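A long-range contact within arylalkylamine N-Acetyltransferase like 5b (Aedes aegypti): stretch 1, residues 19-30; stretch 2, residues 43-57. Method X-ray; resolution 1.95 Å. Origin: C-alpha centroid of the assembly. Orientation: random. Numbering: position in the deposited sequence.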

# COMPACT_ATOMS: atom_id res chain seq x y z
N GLN A 19 17.27 3.77 4.93
CA GLN A 19 16.41 3.79 6.11
C GLN A 19 14.98 3.39 5.75
O GLN A 19 14.31 2.70 6.52
CB GLN A 19 16.43 5.16 6.79
CG GLN A 19 17.79 5.52 7.38
CD GLN A 19 18.69 6.20 6.37
OE1 GLN A 19 19.32 5.55 5.53
NE2 GLN A 19 18.75 7.54 6.44
N VAL A 20 14.51 3.79 4.57
CA VAL A 20 13.14 3.42 4.19
C VAL A 20 13.16 1.90 4.07
O VAL A 20 12.30 1.21 4.63
CB VAL A 20 12.69 4.10 2.88
CG1 VAL A 20 11.30 3.63 2.47
CG2 VAL A 20 12.71 5.64 3.03
N ARG A 21 14.20 1.38 3.43
CA ARG A 21 14.29 -0.06 3.25
C ARG A 21 14.16 -0.71 4.63
O ARG A 21 13.37 -1.65 4.84
CB ARG A 21 15.62 -0.45 2.56
CG ARG A 21 15.65 -1.87 1.98
CD ARG A 21 17.09 -2.35 1.68
NE ARG A 21 17.78 -1.54 0.68
CZ ARG A 21 17.74 -1.75 -0.63
NH1 ARG A 21 17.03 -2.76 -1.12
NH2 ARG A 21 18.41 -0.94 -1.46
N GLU A 22 14.92 -0.25 5.60
CA GLU A 22 14.90 -0.89 6.90
C GLU A 22 13.54 -0.87 7.53
O GLU A 22 13.14 -1.86 8.05
CB GLU A 22 15.89 -0.30 7.90
CG GLU A 22 15.97 -1.09 9.23
CD GLU A 22 14.92 -0.71 10.32
OE1 GLU A 22 14.46 0.44 10.42
OE2 GLU A 22 14.57 -1.58 11.13
N ILE A 23 12.84 0.27 7.50
CA ILE A 23 11.56 0.27 8.18
C ILE A 23 10.62 -0.72 7.49
O ILE A 23 9.85 -1.44 8.15
CB ILE A 23 10.96 1.71 8.36
CG1 ILE A 23 9.66 1.66 9.16
CG2 ILE A 23 10.80 2.41 7.02
CD1 ILE A 23 9.87 1.54 10.66
N LEU A 24 10.74 -0.83 6.16
CA LEU A 24 9.87 -1.76 5.45
C LEU A 24 10.18 -3.19 5.90
O LEU A 24 9.27 -3.98 6.14
CB LEU A 24 10.02 -1.64 3.92
CG LEU A 24 9.44 -0.39 3.27
CD1 LEU A 24 9.80 -0.37 1.77
CD2 LEU A 24 7.92 -0.29 3.46
N HIS A 25 11.46 -3.50 6.01
CA HIS A 25 11.84 -4.85 6.45
C HIS A 25 11.27 -5.12 7.84
O HIS A 25 10.87 -6.24 8.14
CB HIS A 25 13.36 -4.96 6.54
CG HIS A 25 14.04 -5.45 5.30
ND1 HIS A 25 14.72 -6.65 5.25
CD2 HIS A 25 14.18 -4.88 4.08
CE1 HIS A 25 15.24 -6.80 4.04
NE2 HIS A 25 14.93 -5.75 3.31
N ARG A 26 11.23 -4.09 8.68
CA ARG A 26 11.04 -4.33 10.12
C ARG A 26 9.58 -4.43 10.53
O ARG A 26 9.19 -5.32 11.28
CB ARG A 26 11.74 -3.24 10.95
CG ARG A 26 11.97 -3.60 12.42
CD ARG A 26 12.64 -2.46 13.19
NE ARG A 26 11.68 -1.44 13.61
CZ ARG A 26 11.84 -0.13 13.43
NH1 ARG A 26 10.90 0.72 13.85
NH2 ARG A 26 12.92 0.33 12.83
N ILE A 27 8.76 -3.51 10.03
CA ILE A 27 7.38 -3.42 10.49
C ILE A 27 6.35 -3.68 9.40
O ILE A 27 5.18 -3.94 9.70
CB ILE A 27 7.08 -2.05 11.13
CG1 ILE A 27 7.14 -0.94 10.08
CG2 ILE A 27 8.05 -1.75 12.28
CD1 ILE A 27 6.55 0.38 10.57
N TYR A 28 6.75 -3.62 8.14
CA TYR A 28 5.76 -3.79 7.08
C TYR A 28 5.64 -5.22 6.55
O TYR A 28 4.63 -5.89 6.76
CB TYR A 28 6.01 -2.81 5.92
CG TYR A 28 5.08 -3.06 4.75
CD1 TYR A 28 3.70 -2.86 4.87
CD2 TYR A 28 5.57 -3.49 3.53
CE1 TYR A 28 2.84 -3.11 3.80
CE2 TYR A 28 4.73 -3.73 2.45
CZ TYR A 28 3.37 -3.54 2.59
OH TYR A 28 2.53 -3.78 1.51
N TYR A 29 6.69 -5.69 5.87
CA TYR A 29 6.66 -7.01 5.24
C TYR A 29 6.33 -8.17 6.19
O TYR A 29 5.54 -9.05 5.84
CB TYR A 29 7.97 -7.27 4.49
CG TYR A 29 8.07 -6.48 3.20
CD1 TYR A 29 7.16 -6.68 2.17
CD2 TYR A 29 9.08 -5.55 3.01
CE1 TYR A 29 7.25 -5.95 0.98
CE2 TYR A 29 9.18 -4.82 1.82
CZ TYR A 29 8.26 -5.03 0.81
OH TYR A 29 8.36 -4.32 -0.37
N PRO A 30 6.91 -8.18 7.40
CA PRO A 30 6.65 -9.31 8.31
C PRO A 30 5.19 -9.44 8.70
O PRO A 30 4.77 -10.48 9.20
CB PRO A 30 7.50 -8.97 9.54
CG PRO A 30 8.60 -8.12 9.01
CD PRO A 30 7.96 -7.28 7.93
N SER A 43 8.13 -14.86 2.92
CA SER A 43 9.13 -13.79 2.79
C SER A 43 8.89 -12.94 1.55
O SER A 43 8.42 -13.44 0.52
CB SER A 43 10.55 -14.36 2.74
OG SER A 43 11.50 -13.31 2.67
N HIS A 44 9.22 -11.65 1.66
CA HIS A 44 9.16 -10.77 0.48
C HIS A 44 10.40 -10.96 -0.41
O HIS A 44 11.42 -11.51 0.01
CB HIS A 44 8.97 -9.30 0.88
CG HIS A 44 10.23 -8.60 1.29
ND1 HIS A 44 10.69 -8.59 2.60
CD2 HIS A 44 11.11 -7.86 0.58
CE1 HIS A 44 11.80 -7.89 2.66
NE2 HIS A 44 12.08 -7.43 1.45
N THR A 45 10.28 -10.53 -1.66
CA THR A 45 11.35 -10.69 -2.62
C THR A 45 11.98 -9.35 -2.94
O THR A 45 11.43 -8.30 -2.57
CB THR A 45 10.82 -11.28 -3.93
OG1 THR A 45 9.83 -10.40 -4.47
CG2 THR A 45 10.21 -12.65 -3.71
N LEU A 46 13.11 -9.38 -3.63
CA LEU A 46 13.80 -8.16 -4.05
C LEU A 46 12.98 -7.32 -5.04
O LEU A 46 13.04 -6.09 -5.01
CB LEU A 46 15.17 -8.48 -4.64
CG LEU A 46 16.09 -7.27 -4.88
CD1 LEU A 46 16.36 -6.51 -3.59
CD2 LEU A 46 17.42 -7.67 -5.54
N ASP A 47 12.21 -7.95 -5.93
CA ASP A 47 11.44 -7.16 -6.89
C ASP A 47 10.28 -6.38 -6.24
O ASP A 47 9.94 -5.26 -6.68
CB ASP A 47 11.07 -7.90 -8.20
CG ASP A 47 10.61 -9.34 -8.01
OD1 ASP A 47 10.20 -9.95 -9.03
OD2 ASP A 47 10.65 -9.87 -6.88
N ASP A 48 9.74 -6.95 -5.17
CA ASP A 48 8.72 -6.35 -4.31
C ASP A 48 9.32 -5.08 -3.69
O ASP A 48 8.80 -3.96 -3.80
CB ASP A 48 8.39 -7.38 -3.22
CG ASP A 48 7.09 -7.10 -2.50
OD1 ASP A 48 6.41 -8.07 -2.09
OD2 ASP A 48 6.74 -5.91 -2.32
N GLU A 49 10.46 -5.28 -3.03
CA GLU A 49 11.19 -4.20 -2.41
C GLU A 49 11.52 -3.08 -3.41
O GLU A 49 11.35 -1.89 -3.12
CB GLU A 49 12.48 -4.79 -1.83
CG GLU A 49 13.26 -3.87 -0.96
CD GLU A 49 14.30 -4.63 -0.15
OE1 GLU A 49 13.93 -5.31 0.83
OE2 GLU A 49 15.48 -4.57 -0.54
N ARG A 50 12.00 -3.46 -4.58
CA ARG A 50 12.32 -2.47 -5.60
C ARG A 50 11.10 -1.64 -5.97
O ARG A 50 11.21 -0.41 -6.17
CB ARG A 50 12.90 -3.13 -6.85
CG ARG A 50 13.37 -2.12 -7.89
CD ARG A 50 14.12 -2.79 -9.04
NE ARG A 50 13.29 -3.78 -9.71
CZ ARG A 50 13.45 -5.09 -9.61
NH1 ARG A 50 14.44 -5.58 -8.86
NH2 ARG A 50 12.63 -5.92 -10.25
N PHE A 51 9.96 -2.30 -6.10
CA PHE A 51 8.72 -1.57 -6.39
C PHE A 51 8.47 -0.53 -5.30
O PHE A 51 8.27 0.65 -5.59
CB PHE A 51 7.53 -2.52 -6.47
CG PHE A 51 6.20 -1.81 -6.65
CD1 PHE A 51 5.31 -1.67 -5.59
CD2 PHE A 51 5.84 -1.29 -7.89
CE1 PHE A 51 4.09 -1.02 -5.75
CE2 PHE A 51 4.61 -0.64 -8.07
CZ PHE A 51 3.74 -0.50 -7.00
N SER A 52 8.46 -0.96 -4.05
CA SER A 52 8.16 -0.04 -2.97
C SER A 52 9.14 1.13 -2.88
O SER A 52 8.74 2.28 -2.67
CB SER A 52 8.07 -0.78 -1.63
OG SER A 52 7.06 -1.77 -1.71
N LEU A 53 10.43 0.87 -3.05
CA LEU A 53 11.43 1.92 -2.93
C LEU A 53 11.45 2.85 -4.14
O LEU A 53 11.93 3.97 -4.03
CB LEU A 53 12.82 1.33 -2.70
CG LEU A 53 13.07 0.60 -1.38
CD1 LEU A 53 14.50 0.04 -1.39
CD2 LEU A 53 12.88 1.51 -0.17
N SER A 54 10.95 2.39 -5.28
CA SER A 54 10.94 3.25 -6.46
C SER A 54 10.18 4.56 -6.16
O SER A 54 10.34 5.54 -6.87
CB SER A 54 10.32 2.55 -7.67
OG SER A 54 8.93 2.31 -7.46
N PHE A 55 9.37 4.59 -5.10
CA PHE A 55 8.60 5.80 -4.81
C PHE A 55 9.35 6.89 -4.04
O PHE A 55 8.94 8.05 -4.04
CB PHE A 55 7.27 5.46 -4.12
CG PHE A 55 6.36 4.65 -4.98
CD1 PHE A 55 6.29 3.27 -4.82
CD2 PHE A 55 5.61 5.25 -5.99
CE1 PHE A 55 5.46 2.50 -5.62
CE2 PHE A 55 4.78 4.49 -6.81
CZ PHE A 55 4.70 3.11 -6.63
N VAL A 56 10.46 6.53 -3.39
CA VAL A 56 11.20 7.53 -2.61
C VAL A 56 11.63 8.71 -3.46
O VAL A 56 11.44 9.86 -3.08
CB VAL A 56 12.45 6.93 -1.94
CG1 VAL A 56 13.31 8.04 -1.31
CG2 VAL A 56 12.06 5.91 -0.89
N GLU A 57 12.18 8.44 -4.64
CA GLU A 57 12.62 9.51 -5.53
C GLU A 57 11.45 10.38 -5.98
O GLU A 57 11.63 11.57 -6.27
CB GLU A 57 13.37 8.94 -6.73
CG GLU A 57 12.49 8.21 -7.74
CD GLU A 57 13.30 7.34 -8.70
OE1 GLU A 57 12.89 6.18 -8.96
OE2 GLU A 57 14.35 7.81 -9.20

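H44 opens the contact from the loop ahead of the second helix. Its ring lies over the Y29 ring in a face-to-face stack, with centroids 3.8 Å apart and planes at 13°. The closest atoms are H44 ND1 and Y29 CG, at 3.4 Å. The same imidazole turns its edge to the face of H25, where the planes are nearly perpendicular at 89°. H44 thus meets two aromatic rings in two different ways. H44 NE2 also donates a hydrogen bond to E49 OE1 (2.9 Å), within its own stretch.

T45 points away from the first helix and holds the N-cap position. Its OG1 donates to D47 OD2 at 2.6 Å.

D48 points toward stretch 1. Its OD2 accepts a hydrogen bond from Y29 OH at 3.0 Å, near the plane of the tyrosine ring. The phenol is therefore held by its hydroxyl while its ring face stacks on H44.

E49 is the polar centre. Its CA-to-CB bond points sideways, but the carboxylate comes nearer to the first helix. E49 OE2 forms a salt bridge with R21 NH1, very short at 2.5 Å. E49 OE1 accepts from H25 NE2 at 2.7 Å; this bond is weak, with an angle of 125°. Because OE1 also takes the bond from H44, one oxygen serves both histidines.

S52 points toward stretch 1. Its CB packs on L24 CD1 at 3.8 Å, and its OG lies 3.2 Å from Y29 OH.

L53 carries the contact into apolar packing. Its CD2 meets V20 CG1 at 3.7 Å and L24 CD1 at 4.1 Å. Its CD1 lies over one face of the R21 guanidinium, 3.8 Å from R21 CZ, while E49 sits at the guanidinium edge. V56 ends the contact, with CG2 4.0 Å from V20 CG2.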